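PDB 5V2D: dioxygenase from Pseudomonas brassicacearum, which probably cleaves the central carbon-carbon double bond of lignin-derived stilbenes with molecular oxygen, using a non-haem iron centre in a beta-propeller. Local coordinates for residues Glu49-Leu54 with Ile481-Ile486; Ile228-Pro233 with Val291-Gly296; Tyr247-Leu252 with Gln277-Val282; Tyr453-Leu458 with Leu468-Ser473. All coordinates share one frame; numbering follows the deposited sequence. Where two conformers were deposited one is given.

Contact 1 of 4, residues Glu49-Leu54 with Ile481-Ile486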
loop_
_atom_site.group_PDB
_atom_site.type_symbol
_atom_site.label_atom_id
_atom_site.label_comp_id
_atom_site.label_asym_id
_atom_site.label_seq_id
_atom_site.Cartn_x
_atom_site.Cartn_y
_atom_site.Cartn_z
ATOM N N GLU A 49 26.679 -3.837 -4.120
ATOM C CA GLU A 49 27.648 -3.869 -3.008
ATOM C C GLU A 49 26.923 -4.135 -1.716
ATOM O O GLU A 49 25.872 -3.483 -1.444
ATOM C CB GLU A 49 28.309 -2.514 -2.758
ATOM C CG GLU A 49 29.311 -2.067 -3.769
ATOM C CD GLU A 49 30.103 -0.842 -3.292
ATOM O OE1 GLU A 49 29.568 0.269 -3.481
ATOM O OE2 GLU A 49 31.215 -1.007 -2.648
ATOM N N ILE A 50 27.489 -4.993 -0.857
ATOM C CA ILE A 50 26.893 -5.326 0.402
ATOM C C ILE A 50 27.877 -5.106 1.547
ATOM O O ILE A 50 28.985 -5.605 1.486
ATOM C CB ILE A 50 26.465 -6.799 0.397
ATOM C CG1 ILE A 50 25.529 -7.068 -0.795
ATOM C CG2 ILE A 50 25.774 -7.207 1.721
ATOM C CD1 ILE A 50 25.104 -8.505 -0.822
ATOM N N GLU A 51 27.510 -4.340 2.560
ATOM C CA GLU A 51 28.267 -4.149 3.769
ATOM C C GLU A 51 27.695 -5.142 4.736
ATOM O O GLU A 51 26.458 -5.246 4.886
ATOM C CB GLU A 51 28.088 -2.689 4.252
ATOM C CG GLU A 51 28.782 -2.387 5.581
ATOM C CD GLU A 51 28.539 -0.983 6.184
ATOM O OE1 GLU A 51 28.915 -0.862 7.357
ATOM O OE2 GLU A 51 28.067 0.016 5.536
ATOM N N GLY A 52 28.577 -5.845 5.469
ATOM C CA GLY A 52 28.097 -6.824 6.462
ATOM C C GLY A 52 28.062 -8.167 5.798
ATOM O O GLY A 52 28.874 -8.409 4.967
ATOM N N VAL A 53 27.144 -9.045 6.141
ATOM C CA VAL A 53 27.089 -10.409 5.626
ATOM C C VAL A 53 25.663 -10.792 5.328
ATOM O O VAL A 53 24.793 -10.851 6.250
ATOM C CB VAL A 53 27.587 -11.414 6.730
ATOM C CG1 VAL A 53 27.610 -12.814 6.136
ATOM C CG2 VAL A 53 28.997 -10.990 7.204
ATOM N N LEU A 54 25.366 -11.008 4.054
ATOM C CA LEU A 54 24.032 -11.381 3.669
ATOM C C LEU A 54 23.890 -12.833 3.756
ATOM O O LEU A 54 24.617 -13.530 3.092
ATOM C CB LEU A 54 23.758 -10.916 2.216
ATOM C CG LEU A 54 22.456 -11.318 1.619
ATOM C CD1 LEU A 54 21.424 -10.461 2.317
ATOM C CD2 LEU A 54 22.396 -11.004 0.162
ATOM N N ILE A 481 22.109 -6.814 9.653
ATOM C CA ILE A 481 23.159 -7.740 9.454
ATOM C C ILE A 481 23.817 -7.493 8.087
ATOM O O ILE A 481 24.949 -7.895 7.862
ATOM C CB ILE A 481 22.663 -9.196 9.599
ATOM C CG1 ILE A 481 21.664 -9.581 8.492
ATOM C CG2 ILE A 481 22.210 -9.373 11.044
ATOM C CD1 ILE A 481 21.103 -10.939 8.632
ATOM N N ALA A 482 23.094 -6.849 7.177
ATOM C CA ALA A 482 23.601 -6.527 5.839
ATOM C C ALA A 482 22.949 -5.261 5.341
ATOM O O ALA A 482 21.775 -5.020 5.588
ATOM C CB ALA A 482 23.331 -7.646 4.870
ATOM N N ARG A 483 23.738 -4.411 4.721
ATOM C CA ARG A 483 23.257 -3.206 4.037
ATOM C C ARG A 483 23.618 -3.299 2.580
ATOM O O ARG A 483 24.795 -3.368 2.227
ATOM C CB ARG A 483 23.872 -1.937 4.604
ATOM C CG ARG A 483 23.614 -1.721 6.110
ATOM C CD ARG A 483 24.316 -0.471 6.520
ATOM N NE ARG A 483 24.138 -0.077 7.894
ATOM C CZ ARG A 483 23.410 0.968 8.292
ATOM N NH1 ARG A 483 22.731 1.751 7.477
ATOM N NH2 ARG A 483 23.314 1.224 9.547
ATOM N N ILE A 484 22.585 -3.342 1.737
ATOM C CA ILE A 484 22.775 -3.463 0.290
ATOM C C ILE A 484 22.733 -2.066 -0.328
ATOM O O ILE A 484 21.683 -1.405 -0.313
ATOM C CB ILE A 484 21.714 -4.395 -0.290
ATOM C CG1 ILE A 484 21.804 -5.768 0.388
ATOM C CG2 ILE A 484 21.842 -4.505 -1.768
ATOM C CD1 ILE A 484 20.430 -6.458 0.281
ATOM N N ARG A 485 23.882 -1.590 -0.844
ATOM C CA ARG A 485 23.968 -0.200 -1.275
ATOM C C ARG A 485 23.375 -0.116 -2.696
ATOM O O ARG A 485 23.585 -1.003 -3.497
ATOM C CB ARG A 485 25.393 0.295 -1.306
ATOM C CG ARG A 485 26.035 0.450 0.063
ATOM C CD ARG A 485 27.377 1.228 -0.100
ATOM N NE ARG A 485 28.123 1.089 1.149
ATOM C CZ ARG A 485 29.017 0.152 1.436
ATOM N NH1 ARG A 485 29.401 -0.743 0.537
ATOM N NH2 ARG A 485 29.602 0.175 2.630
ATOM N N ILE A 486 22.589 0.898 -2.928
ATOM C CA ILE A 486 21.948 1.151 -4.249
ATOM C C ILE A 486 22.633 2.393 -4.765
ATOM O O ILE A 486 22.740 3.387 -4.054
ATOM C CB ILE A 486 20.450 1.352 -4.069
ATOM C CG1 ILE A 486 19.862 0.083 -3.454
ATOM C CG2 ILE A 486 19.780 1.487 -5.438
ATOM C CD1 ILE A 486 18.650 0.332 -2.672
HETATM O O HOH W 1 25.824 -1.207 -5.189
#
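R485 and the two glutamates E49 and E51 meet where strand 50-52, from the N-terminal part of the chain, pairs antiparallel with strand 482-486 at the rim of a beta-propeller blade; such pairing of distant parts of the chain is a familiar way of closing a propeller ring. The arginine can be followed outward. Its CB passes 3.8 Å from E49 O, the carbonyl that also accepts the R485 N-H. CG stands anti to the carbonyl carbon (chi1 -69°), and the chain runs extended, taking CD past E49 OE1 at 4.1 Å. The guanidinium then divides its ends: NH2 makes a salt bridge to E51 OE2 at 3.3 Å and touches E51 CB at 3.6 Å, while NH1 has a long one to E49 OE2 at 3.7 Å, the carboxylate and guanidinium planes there 48° apart. A leucine here would probably leave both carboxylates without their shared counter-charge and free to swing toward solvent. R483 lies alongside E51, but its own salt bridge goes to E467. Beneath the backbone ladder, I50 CG2 rests on A482 CB at 4.0 Å. Beside E49, a water accepts from E49 N and donates to R485 O at 2.8 Å.

Contact 2 of 4, residues Ile228-Pro233 with Val291-Gly296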
loop_
_atom_site.group_PDB
_atom_site.type_symbol
_atom_site.label_atom_id
_atom_site.label_comp_id
_atom_site.label_asym_id
_atom_site.label_seq_id
_atom_site.Cartn_x
_atom_site.Cartn_y
_atom_site.Cartn_z
ATOM N N ILE A 228 -18.953 -12.649 -4.225
ATOM C CA ILE A 228 -20.089 -12.209 -3.436
ATOM C C ILE A 228 -20.281 -10.748 -3.750
ATOM O O ILE A 228 -19.440 -9.896 -3.347
ATOM C CB ILE A 228 -19.851 -12.355 -1.911
ATOM C CG1 ILE A 228 -19.314 -13.724 -1.519
ATOM C CG2 ILE A 228 -21.122 -11.989 -1.128
ATOM C CD1 ILE A 228 -19.003 -13.835 -0.038
ATOM N N TRP A 229 -21.355 -10.441 -4.479
ATOM C CA TRP A 229 -21.710 -9.053 -4.809
ATOM C C TRP A 229 -22.725 -8.563 -3.802
ATOM O O TRP A 229 -23.679 -9.264 -3.524
ATOM C CB TRP A 229 -22.362 -8.977 -6.191
ATOM C CG TRP A 229 -21.380 -9.264 -7.295
ATOM C CD1 TRP A 229 -20.892 -10.485 -7.652
ATOM C CD2 TRP A 229 -20.777 -8.304 -8.188
ATOM N NE1 TRP A 229 -20.018 -10.356 -8.688
ATOM C CE2 TRP A 229 -19.962 -9.034 -9.080
ATOM C CE3 TRP A 229 -20.886 -6.926 -8.336
ATOM C CZ2 TRP A 229 -19.197 -8.429 -10.072
ATOM C CZ3 TRP A 229 -20.156 -6.319 -9.345
ATOM C CH2 TRP A 229 -19.311 -7.068 -10.207
ATOM N N PHE A 230 -22.539 -7.367 -3.265
ATOM C CA PHE A 230 -23.537 -6.778 -2.389
ATOM C C PHE A 230 -23.406 -5.274 -2.460
ATOM O O PHE A 230 -22.650 -4.778 -3.310
ATOM C CB PHE A 230 -23.379 -7.322 -0.970
ATOM C CG PHE A 230 -22.044 -7.029 -0.283
ATOM C CD1 PHE A 230 -21.981 -6.087 0.726
ATOM C CD2 PHE A 230 -20.906 -7.777 -0.591
ATOM C CE1 PHE A 230 -20.786 -5.850 1.432
ATOM C CE2 PHE A 230 -19.695 -7.518 0.041
ATOM C CZ PHE A 230 -19.644 -6.552 1.081
ATOM N N GLN A 231 -24.148 -4.538 -1.634
ATOM C CA GLN A 231 -24.110 -3.107 -1.701
ATOM C C GLN A 231 -23.902 -2.485 -0.348
ATOM O O GLN A 231 -24.471 -2.904 0.675
ATOM C CB GLN A 231 -25.408 -2.583 -2.304
ATOM C CG GLN A 231 -25.605 -3.058 -3.735
ATOM C CD GLN A 231 -26.384 -2.078 -4.504
ATOM O OE1 GLN A 231 -27.175 -1.307 -3.946
ATOM N NE2 GLN A 231 -26.171 -2.063 -5.789
ATOM N N ALA A 232 -23.085 -1.452 -0.326
ATOM C CA ALA A 232 -22.920 -0.628 0.845
ATOM C C ALA A 232 -24.044 0.401 0.863
ATOM O O ALA A 232 -24.662 0.658 -0.177
ATOM C CB ALA A 232 -21.592 0.105 0.760
ATOM N N PRO A 233 -24.246 1.062 2.012
ATOM C CA PRO A 233 -25.274 2.103 2.100
ATOM C C PRO A 233 -24.851 3.386 1.405
ATOM O O PRO A 233 -25.688 4.225 1.182
ATOM C CB PRO A 233 -25.474 2.288 3.608
ATOM C CG PRO A 233 -24.170 1.842 4.225
ATOM C CD PRO A 233 -23.704 0.703 3.348
ATOM N N VAL A 291 -24.342 -10.739 4.830
ATOM C CA VAL A 291 -23.524 -9.627 5.242
ATOM C C VAL A 291 -24.045 -9.026 6.518
ATOM O O VAL A 291 -25.219 -8.844 6.627
ATOM C CB VAL A 291 -23.483 -8.521 4.168
ATOM C CG1 VAL A 291 -22.772 -7.266 4.714
ATOM C CG2 VAL A 291 -22.784 -9.036 2.934
ATOM N N ARG A 292 -23.188 -8.735 7.483
ATOM C CA ARG A 292 -23.574 -7.986 8.685
ATOM C C ARG A 292 -22.769 -6.715 8.779
ATOM O O ARG A 292 -21.551 -6.727 8.491
ATOM C CB ARG A 292 -23.284 -8.788 9.942
ATOM C CG ARG A 292 -24.318 -9.911 10.185
ATOM C CD ARG A 292 -25.572 -9.314 10.873
ATOM N NE ARG A 292 -25.087 -8.817 12.153
ATOM C CZ ARG A 292 -24.753 -9.621 13.148
ATOM N NH1 ARG A 292 -24.875 -10.968 13.052
ATOM N NH2 ARG A 292 -24.264 -9.059 14.219
ATOM N N TRP A 293 -23.393 -5.636 9.251
ATOM C CA TRP A 293 -22.742 -4.320 9.348
ATOM C C TRP A 293 -22.429 -3.931 10.777
ATOM O O TRP A 293 -23.255 -4.163 11.701
ATOM C CB TRP A 293 -23.641 -3.287 8.704
ATOM C CG TRP A 293 -23.689 -3.493 7.183
ATOM C CD1 TRP A 293 -24.618 -4.230 6.487
ATOM C CD2 TRP A 293 -22.781 -2.983 6.219
ATOM N NE1 TRP A 293 -24.329 -4.205 5.171
ATOM C CE2 TRP A 293 -23.218 -3.441 4.961
ATOM C CE3 TRP A 293 -21.639 -2.168 6.290
ATOM C CZ2 TRP A 293 -22.564 -3.108 3.758
ATOM C CZ3 TRP A 293 -20.983 -1.832 5.060
ATOM C CH2 TRP A 293 -21.454 -2.313 3.849
ATOM N N PHE A 294 -21.244 -3.383 11.005
ATOM C CA PHE A 294 -20.889 -2.917 12.323
ATOM C C PHE A 294 -20.413 -1.485 12.177
ATOM O O PHE A 294 -19.828 -1.108 11.125
ATOM C CB PHE A 294 -19.791 -3.733 12.918
ATOM C CG PHE A 294 -20.177 -5.153 13.254
ATOM C CD1 PHE A 294 -20.515 -5.504 14.559
ATOM C CD2 PHE A 294 -20.164 -6.130 12.253
ATOM C CE1 PHE A 294 -20.863 -6.802 14.867
ATOM C CE2 PHE A 294 -20.570 -7.424 12.492
ATOM C CZ PHE A 294 -20.880 -7.792 13.831
ATOM N N LYS A 295 -20.573 -0.688 13.220
ATOM C CA LYS A 295 -20.231 0.714 13.227
ATOM C C LYS A 295 -19.256 1.061 14.305
ATOM O O LYS A 295 -19.503 0.801 15.477
ATOM C CB LYS A 295 -21.467 1.552 13.545
ATOM C CG LYS A 295 -22.492 1.537 12.454
ATOM C CD LYS A 295 -23.776 2.187 13.003
ATOM C CE LYS A 295 -24.561 2.963 11.936
ATOM N NZ LYS A 295 -25.952 2.777 12.368
ATOM N N GLY A 296 -18.229 1.815 13.939
ATOM C CA GLY A 296 -17.227 2.314 14.852
ATOM C C GLY A 296 -17.373 3.832 15.001
ATOM O O GLY A 296 -18.292 4.426 14.484
#
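The F230 ring and the W293 indole organise this junction between two neighbouring propeller blades. Over one face of the phenyl ring sits V291 CG2, 3.9 Å from the centroid and 17° off the normal, a CH-pi contact displaced toward the rim on the CG-CD1 side. At the edge of the same ring, CE1 meets W293 CZ2 at 4.0 Å. The indole in turn takes P233 CD over a face of its six-membered ring, 4.1 Å from that centroid, and its CH2 corner reaches A232 CB at 3.9 Å. F230 can present itself this way because its CG lies between the backbone N and the carbonyl carbon (chi1 62°), which carries the ring toward V291; F250 of the adjoining blade meets it edge-to-face. A280 lies on the other side of the indole from P233, while L278 touches it on the proline side. The backbones stay well apart, the nearest CA atoms being those of F230 and V291 at 8.1 Å. No hydrogen bond crosses, and even Q231 O, 3.6 Å from W293 CZ2, faces a carbon. Cohesion here therefore rests on dispersion and the hydrophobic effect, with no polar pair between the two segments.

Contact 3 of 4, residues Tyr247-Leu252 with Gln277-Val282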
loop_
_atom_site.group_PDB
_atom_site.type_symbol
_atom_site.label_atom_id
_atom_site.label_comp_id
_atom_site.label_asym_id
_atom_site.label_seq_id
_atom_site.Cartn_x
_atom_site.Cartn_y
_atom_site.Cartn_z
ATOM N N TYR A 247 -14.172 -15.667 7.358
ATOM C CA TYR A 247 -14.858 -14.395 7.125
ATOM C C TYR A 247 -13.997 -13.440 6.301
ATOM O O TYR A 247 -12.783 -13.592 6.194
ATOM C CB TYR A 247 -15.207 -13.694 8.431
ATOM C CG TYR A 247 -16.224 -14.463 9.196
ATOM C CD1 TYR A 247 -17.575 -14.389 8.883
ATOM C CD2 TYR A 247 -15.817 -15.347 10.192
ATOM C CE1 TYR A 247 -18.485 -15.175 9.523
ATOM C CE2 TYR A 247 -16.740 -16.155 10.864
ATOM C CZ TYR A 247 -18.069 -16.035 10.538
ATOM O OH TYR A 247 -18.994 -16.769 11.156
ATOM N N VAL A 248 -14.666 -12.448 5.734
ATOM C CA VAL A 248 -14.045 -11.316 5.063
ATOM C C VAL A 248 -14.637 -10.065 5.719
ATOM O O VAL A 248 -15.807 -10.035 6.019
ATOM C CB VAL A 248 -14.406 -11.401 3.590
ATOM C CG1 VAL A 248 -13.989 -10.166 2.847
ATOM C CG2 VAL A 248 -13.696 -12.593 2.991
ATOM N N VAL A 249 -13.823 -9.027 5.934
ATOM C CA VAL A 249 -14.244 -7.766 6.513
ATOM C C VAL A 249 -13.814 -6.623 5.591
ATOM O O VAL A 249 -12.627 -6.533 5.217
ATOM C CB VAL A 249 -13.605 -7.546 7.886
ATOM C CG1 VAL A 249 -14.077 -6.228 8.495
ATOM C CG2 VAL A 249 -13.940 -8.721 8.794
ATOM N N PHE A 250 -14.771 -5.775 5.224
ATOM C CA PHE A 250 -14.539 -4.579 4.387
ATOM C C PHE A 250 -14.636 -3.339 5.311
ATOM O O PHE A 250 -15.707 -3.004 5.784
ATOM C CB PHE A 250 -15.638 -4.427 3.387
ATOM C CG PHE A 250 -15.654 -5.465 2.311
ATOM C CD1 PHE A 250 -16.014 -6.775 2.594
ATOM C CD2 PHE A 250 -15.545 -5.072 0.968
ATOM C CE1 PHE A 250 -16.052 -7.754 1.593
ATOM C CE2 PHE A 250 -15.623 -6.029 -0.099
ATOM C CZ PHE A 250 -15.879 -7.377 0.234
ATOM N N PRO A 251 -13.539 -2.642 5.524
ATOM C CA PRO A 251 -13.593 -1.387 6.305
ATOM C C PRO A 251 -13.902 -0.230 5.359
ATOM O O PRO A 251 -13.095 0.144 4.499
ATOM C CB PRO A 251 -12.183 -1.276 6.932
ATOM C CG PRO A 251 -11.472 -2.541 6.485
ATOM C CD PRO A 251 -12.160 -3.069 5.289
ATOM N N LEU A 252 -15.054 0.392 5.514
ATOM C CA LEU A 252 -15.411 1.578 4.747
ATOM C C LEU A 252 -14.936 2.811 5.490
ATOM O O LEU A 252 -15.452 3.155 6.562
ATOM C CB LEU A 252 -16.946 1.700 4.547
ATOM C CG LEU A 252 -17.434 0.914 3.346
ATOM C CD1 LEU A 252 -17.267 -0.556 3.645
ATOM C CD2 LEU A 252 -18.857 1.226 3.039
ATOM N N GLN A 277 -17.180 5.084 11.062
ATOM C CA GLN A 277 -16.407 4.007 10.453
ATOM C C GLN A 277 -17.385 2.856 10.317
ATOM O O GLN A 277 -18.151 2.568 11.241
ATOM C CB GLN A 277 -15.210 3.662 11.336
ATOM C CG GLN A 277 -14.096 4.698 11.274
ATOM C CD GLN A 277 -13.033 4.425 12.300
ATOM O OE1 GLN A 277 -12.052 3.760 12.020
ATOM N NE2 GLN A 277 -13.255 4.862 13.513
ATOM N N LEU A 278 -17.428 2.236 9.165
ATOM C CA LEU A 278 -18.380 1.140 8.941
ATOM C C LEU A 278 -17.577 -0.117 8.516
ATOM O O LEU A 278 -16.549 -0.011 7.848
ATOM C CB LEU A 278 -19.321 1.615 7.886
ATOM C CG LEU A 278 -20.660 1.025 7.713
ATOM C CD1 LEU A 278 -21.511 1.013 8.970
ATOM C CD2 LEU A 278 -21.413 1.736 6.590
ATOM N N PHE A 279 -18.051 -1.297 8.904
ATOM C CA PHE A 279 -17.429 -2.567 8.534
ATOM C C PHE A 279 -18.502 -3.535 8.058
ATOM O O PHE A 279 -19.502 -3.765 8.801
ATOM C CB PHE A 279 -16.733 -3.166 9.747
ATOM C CG PHE A 279 -15.672 -2.271 10.332
ATOM C CD1 PHE A 279 -15.992 -1.279 11.263
ATOM C CD2 PHE A 279 -14.351 -2.398 9.912
ATOM C CE1 PHE A 279 -15.045 -0.471 11.805
ATOM C CE2 PHE A 279 -13.368 -1.600 10.462
ATOM C CZ PHE A 279 -13.691 -0.651 11.416
ATOM N N ALA A 280 -18.316 -4.111 6.878
ATOM C CA ALA A 280 -19.133 -5.226 6.425
ATOM C C ALA A 280 -18.404 -6.534 6.706
ATOM O O ALA A 280 -17.250 -6.689 6.362
ATOM C CB ALA A 280 -19.385 -5.103 4.950
ATOM N N VAL A 281 -19.065 -7.490 7.341
ATOM C CA VAL A 281 -18.460 -8.759 7.697
ATOM C C VAL A 281 -19.319 -9.833 7.081
ATOM O O VAL A 281 -20.540 -9.808 7.223
ATOM C CB VAL A 281 -18.452 -8.955 9.219
ATOM C CG1 VAL A 281 -17.893 -10.309 9.563
ATOM C CG2 VAL A 281 -17.740 -7.855 9.957
ATOM N N VAL A 282 -18.717 -10.676 6.269
ATOM C CA VAL A 282 -19.451 -11.668 5.560
ATOM C C VAL A 282 -18.720 -12.996 5.543
ATOM O O VAL A 282 -17.495 -13.012 5.450
ATOM C CB VAL A 282 -19.752 -11.168 4.132
ATOM C CG1 VAL A 282 -18.515 -10.958 3.277
ATOM C CG2 VAL A 282 -20.700 -12.125 3.454
#
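V282, L252 and L278 lie close to their neighbours across two antiparallel strands, 247-252 and 276-283, and illustrate how beta pairing and apolar packing share one interface. V282 CG1 lies between its backbone N and carbonyl carbon (chi1 64°), a placement that sets the methyl 4.1 Å from V248 CB and also brings it close to the F250 ring. Its backbone closes a reciprocal pair of bonds with V248, the V282 N to V248 O link measuring 3.0 Å.

At the other end, L252 CB meets L278 CB at 4.1 Å, both side chains on the face that also carries F250 and A280. Here the bonding is lopsided: L252 N reaches L278 O at 2.8 Å, whereas the return bond from L278 N to L252 O is weak at 3.4 Å. L252 O has a second partner, Q302 NE2, which may account for part of that imbalance. L278 also touches W293 of its own sheet, and P233 and Y234 beyond strand 224-231, serving both this sheet and the seam with the preceding blade.

Between these ends, A280 and F250 form another reciprocal hydrogen-bonded pair. On the reverse face, P251 CB packs against F279 CE2 at 3.7 Å. A proline is accommodated because this position is a non-hydrogen-bonded one toward strand 276-283, where no N-H is needed. The P251 side chain lies about 11 Å from the iron, and the whole pairing is buried: these are the two central strands of a four-stranded antiparallel propeller blade, as in other carotenoid cleavage oxygenases.

Contact 4 of 4, residues Tyr453-Leu458 with Leu468-Ser473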
loop_
_atom_site.group_PDB
_atom_site.type_symbol
_atom_site.label_atom_id
_atom_site.label_comp_id
_atom_site.label_asym_id
_atom_site.label_seq_id
_atom_site.Cartn_x
_atom_site.Cartn_y
_atom_site.Cartn_z
ATOM N N TYR A 453 14.111 -12.773 8.582
ATOM C CA TYR A 453 14.756 -11.534 8.205
ATOM C C TYR A 453 13.709 -10.461 7.895
ATOM O O TYR A 453 12.686 -10.759 7.289
ATOM C CB TYR A 453 15.648 -11.813 7.010
ATOM C CG TYR A 453 16.624 -12.948 7.270
ATOM C CD1 TYR A 453 16.462 -14.199 6.666
ATOM C CD2 TYR A 453 17.666 -12.799 8.192
ATOM C CE1 TYR A 453 17.310 -15.265 6.942
ATOM C CE2 TYR A 453 18.506 -13.869 8.488
ATOM C CZ TYR A 453 18.312 -15.099 7.829
ATOM O OH TYR A 453 19.187 -16.152 8.052
ATOM N N VAL A 454 13.988 -9.253 8.274
ATOM C CA VAL A 454 13.133 -8.121 7.909
ATOM C C VAL A 454 13.932 -7.269 6.950
ATOM O O VAL A 454 15.098 -6.874 7.242
ATOM C CB VAL A 454 12.809 -7.305 9.145
ATOM C CG1 VAL A 454 11.876 -6.162 8.837
ATOM C CG2 VAL A 454 12.092 -8.218 10.177
ATOM N N VAL A 455 13.339 -6.959 5.795
ATOM C CA VAL A 455 14.048 -6.288 4.735
ATOM C C VAL A 455 13.253 -5.028 4.367
ATOM O O VAL A 455 12.025 -5.070 4.210
ATOM C CB VAL A 455 14.204 -7.184 3.544
ATOM C CG1 VAL A 455 14.959 -6.426 2.403
ATOM C CG2 VAL A 455 14.952 -8.455 3.928
ATOM N N ALA A 456 13.929 -3.912 4.249
ATOM C CA ALA A 456 13.276 -2.670 3.908
ATOM C C ALA A 456 14.230 -1.690 3.293
ATOM O O ALA A 456 15.421 -1.709 3.603
ATOM C CB ALA A 456 12.685 -2.007 5.167
ATOM N N LEU A 457 13.725 -0.801 2.482
ATOM C CA LEU A 457 14.526 0.295 2.025
ATOM C C LEU A 457 14.696 1.306 3.132
ATOM O O LEU A 457 13.737 1.683 3.831
ATOM C CB LEU A 457 13.871 1.031 0.827
ATOM C CG LEU A 457 14.031 0.281 -0.529
ATOM C CD1 LEU A 457 13.161 0.985 -1.541
ATOM C CD2 LEU A 457 15.457 0.232 -1.034
ATOM N N LEU A 458 15.939 1.742 3.248
ATOM C CA LEU A 458 16.359 2.792 4.149
ATOM C C LEU A 458 16.773 3.987 3.289
ATOM O O LEU A 458 17.639 3.900 2.424
ATOM C CB LEU A 458 17.529 2.308 5.036
ATOM C CG LEU A 458 18.235 3.395 5.906
ATOM C CD1 LEU A 458 17.274 3.866 6.942
ATOM C CD2 LEU A 458 19.524 2.841 6.541
ATOM N N LEU A 468 19.133 -1.072 0.764
ATOM C CA LEU A 468 18.167 -2.044 1.164
ATOM C C LEU A 468 18.767 -2.781 2.422
ATOM O O LEU A 468 19.844 -3.438 2.305
ATOM C CB LEU A 468 17.960 -3.024 0.061
ATOM C CG LEU A 468 16.812 -4.000 0.205
ATOM C CD1 LEU A 468 15.490 -3.277 0.292
ATOM C CD2 LEU A 468 16.857 -4.993 -0.980
ATOM N N VAL A 469 18.156 -2.595 3.588
ATOM C CA VAL A 469 18.719 -3.176 4.819
ATOM C C VAL A 469 18.071 -4.514 5.161
ATOM O O VAL A 469 16.871 -4.728 4.881
ATOM C CB VAL A 469 18.636 -2.236 6.016
ATOM C CG1 VAL A 469 19.524 -1.039 5.727
ATOM C CG2 VAL A 469 17.222 -1.853 6.408
ATOM N N VAL A 470 18.872 -5.412 5.726
ATOM C CA VAL A 470 18.403 -6.694 6.161
ATOM C C VAL A 470 18.683 -6.872 7.656
ATOM O O VAL A 470 19.837 -6.825 8.076
ATOM C CB VAL A 470 19.124 -7.808 5.384
ATOM C CG1 VAL A 470 18.552 -9.167 5.822
ATOM C CG2 VAL A 470 19.029 -7.619 3.855
ATOM N N LEU A 471 17.633 -7.039 8.447
ATOM C CA LEU A 471 17.739 -7.217 9.925
ATOM C C LEU A 471 17.282 -8.602 10.273
ATOM O O LEU A 471 16.532 -9.273 9.525
ATOM C CB LEU A 471 16.885 -6.203 10.693
ATOM C CG LEU A 471 17.448 -4.790 10.730
ATOM C CD1 LEU A 471 17.376 -4.070 9.349
ATOM C CD2 LEU A 471 16.694 -4.001 11.791
ATOM N N ASP A 472 17.793 -9.070 11.421
ATOM C CA ASP A 472 17.427 -10.399 11.916
ATOM C C ASP A 472 16.343 -10.166 12.911
ATOM O O ASP A 472 16.565 -9.364 13.851
ATOM C CB ASP A 472 18.675 -11.064 12.614
ATOM C CG ASP A 472 18.434 -12.538 12.886
ATOM O OD1 ASP A 472 17.399 -12.922 13.486
ATOM O OD2 ASP A 472 19.259 -13.363 12.424
ATOM N N SER A 473 15.212 -10.867 12.779
ATOM C CA SER A 473 14.049 -10.649 13.664
ATOM C C SER A 473 14.344 -10.986 15.139
ATOM O O SER A 473 13.677 -10.442 16.023
ATOM C CB SER A 473 12.838 -11.492 13.299
ATOM O OG SER A 473 13.087 -12.887 13.353
#
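V454 and L471 exchange a pair of main-chain hydrogen bonds, L471 N to V454 O being 2.8 Å long and nearly straight at 174°. Two residues on, A456 and V469 repeat the exchange, with V469 N donating to A456 O at 2.9 Å and A456 N to V469 O at 3.1 Å. Y453, V455 and L457, which make none of these bonds, turn their backbone polar groups away from strand 465-472 and bond to I441, I439 and Q436 of strand 433-442. Toward strand 482-486, L468 bonds to I484, and V470 to I481 and A482.

The apolar side is led by V455. Its CG1 stands opposite the backbone N across the CA-CB bond (chi1 179°) and meets L468 CG at 3.8 Å, while CG2 lies beside V470 CG1 at 4.1 Å. Reduced to a glycine, this position would probably open a gap beside L468 and V470 and leave the L468 branch freer to turn. L468 CD1 also touches L457 CD2 at 3.8 Å.

Near the end of the pairing, D472 OD2 comes 4.0 Å from Y453 CE2, but the charge is met by other groups: OD1 takes a salt bridge from R443 NH2 and a hydrogen bond from R474 N. S473 OG is engaged by A450 O and G452 N. The whole is a beta hairpin, strands 452-460 and 465-472, forming middle strands of a propeller blade.

Two pairs of neighbours lie far apart in the propeller. Contacts 1 and 4 share one blade, their centres about 10 Å apart and strands 465-472 and 482-486 hydrogen-bonded side by side; contacts 2 and 3 meet through strands 276-283 and 292-298, centres about 6 Å apart. Contacts 1 and 2, both partly buried, lie on opposite sides of the chain's centre. Contacts 3 and 4 are buried ladders with apolar faces, whereas contact 1, at a blade's outer edge, adds charged groups and a water to its ladder. Contact 2 alone has no hydrogen bond: it joins separate sheets, so rings and methyls do the work that backbone pairing does within a blade.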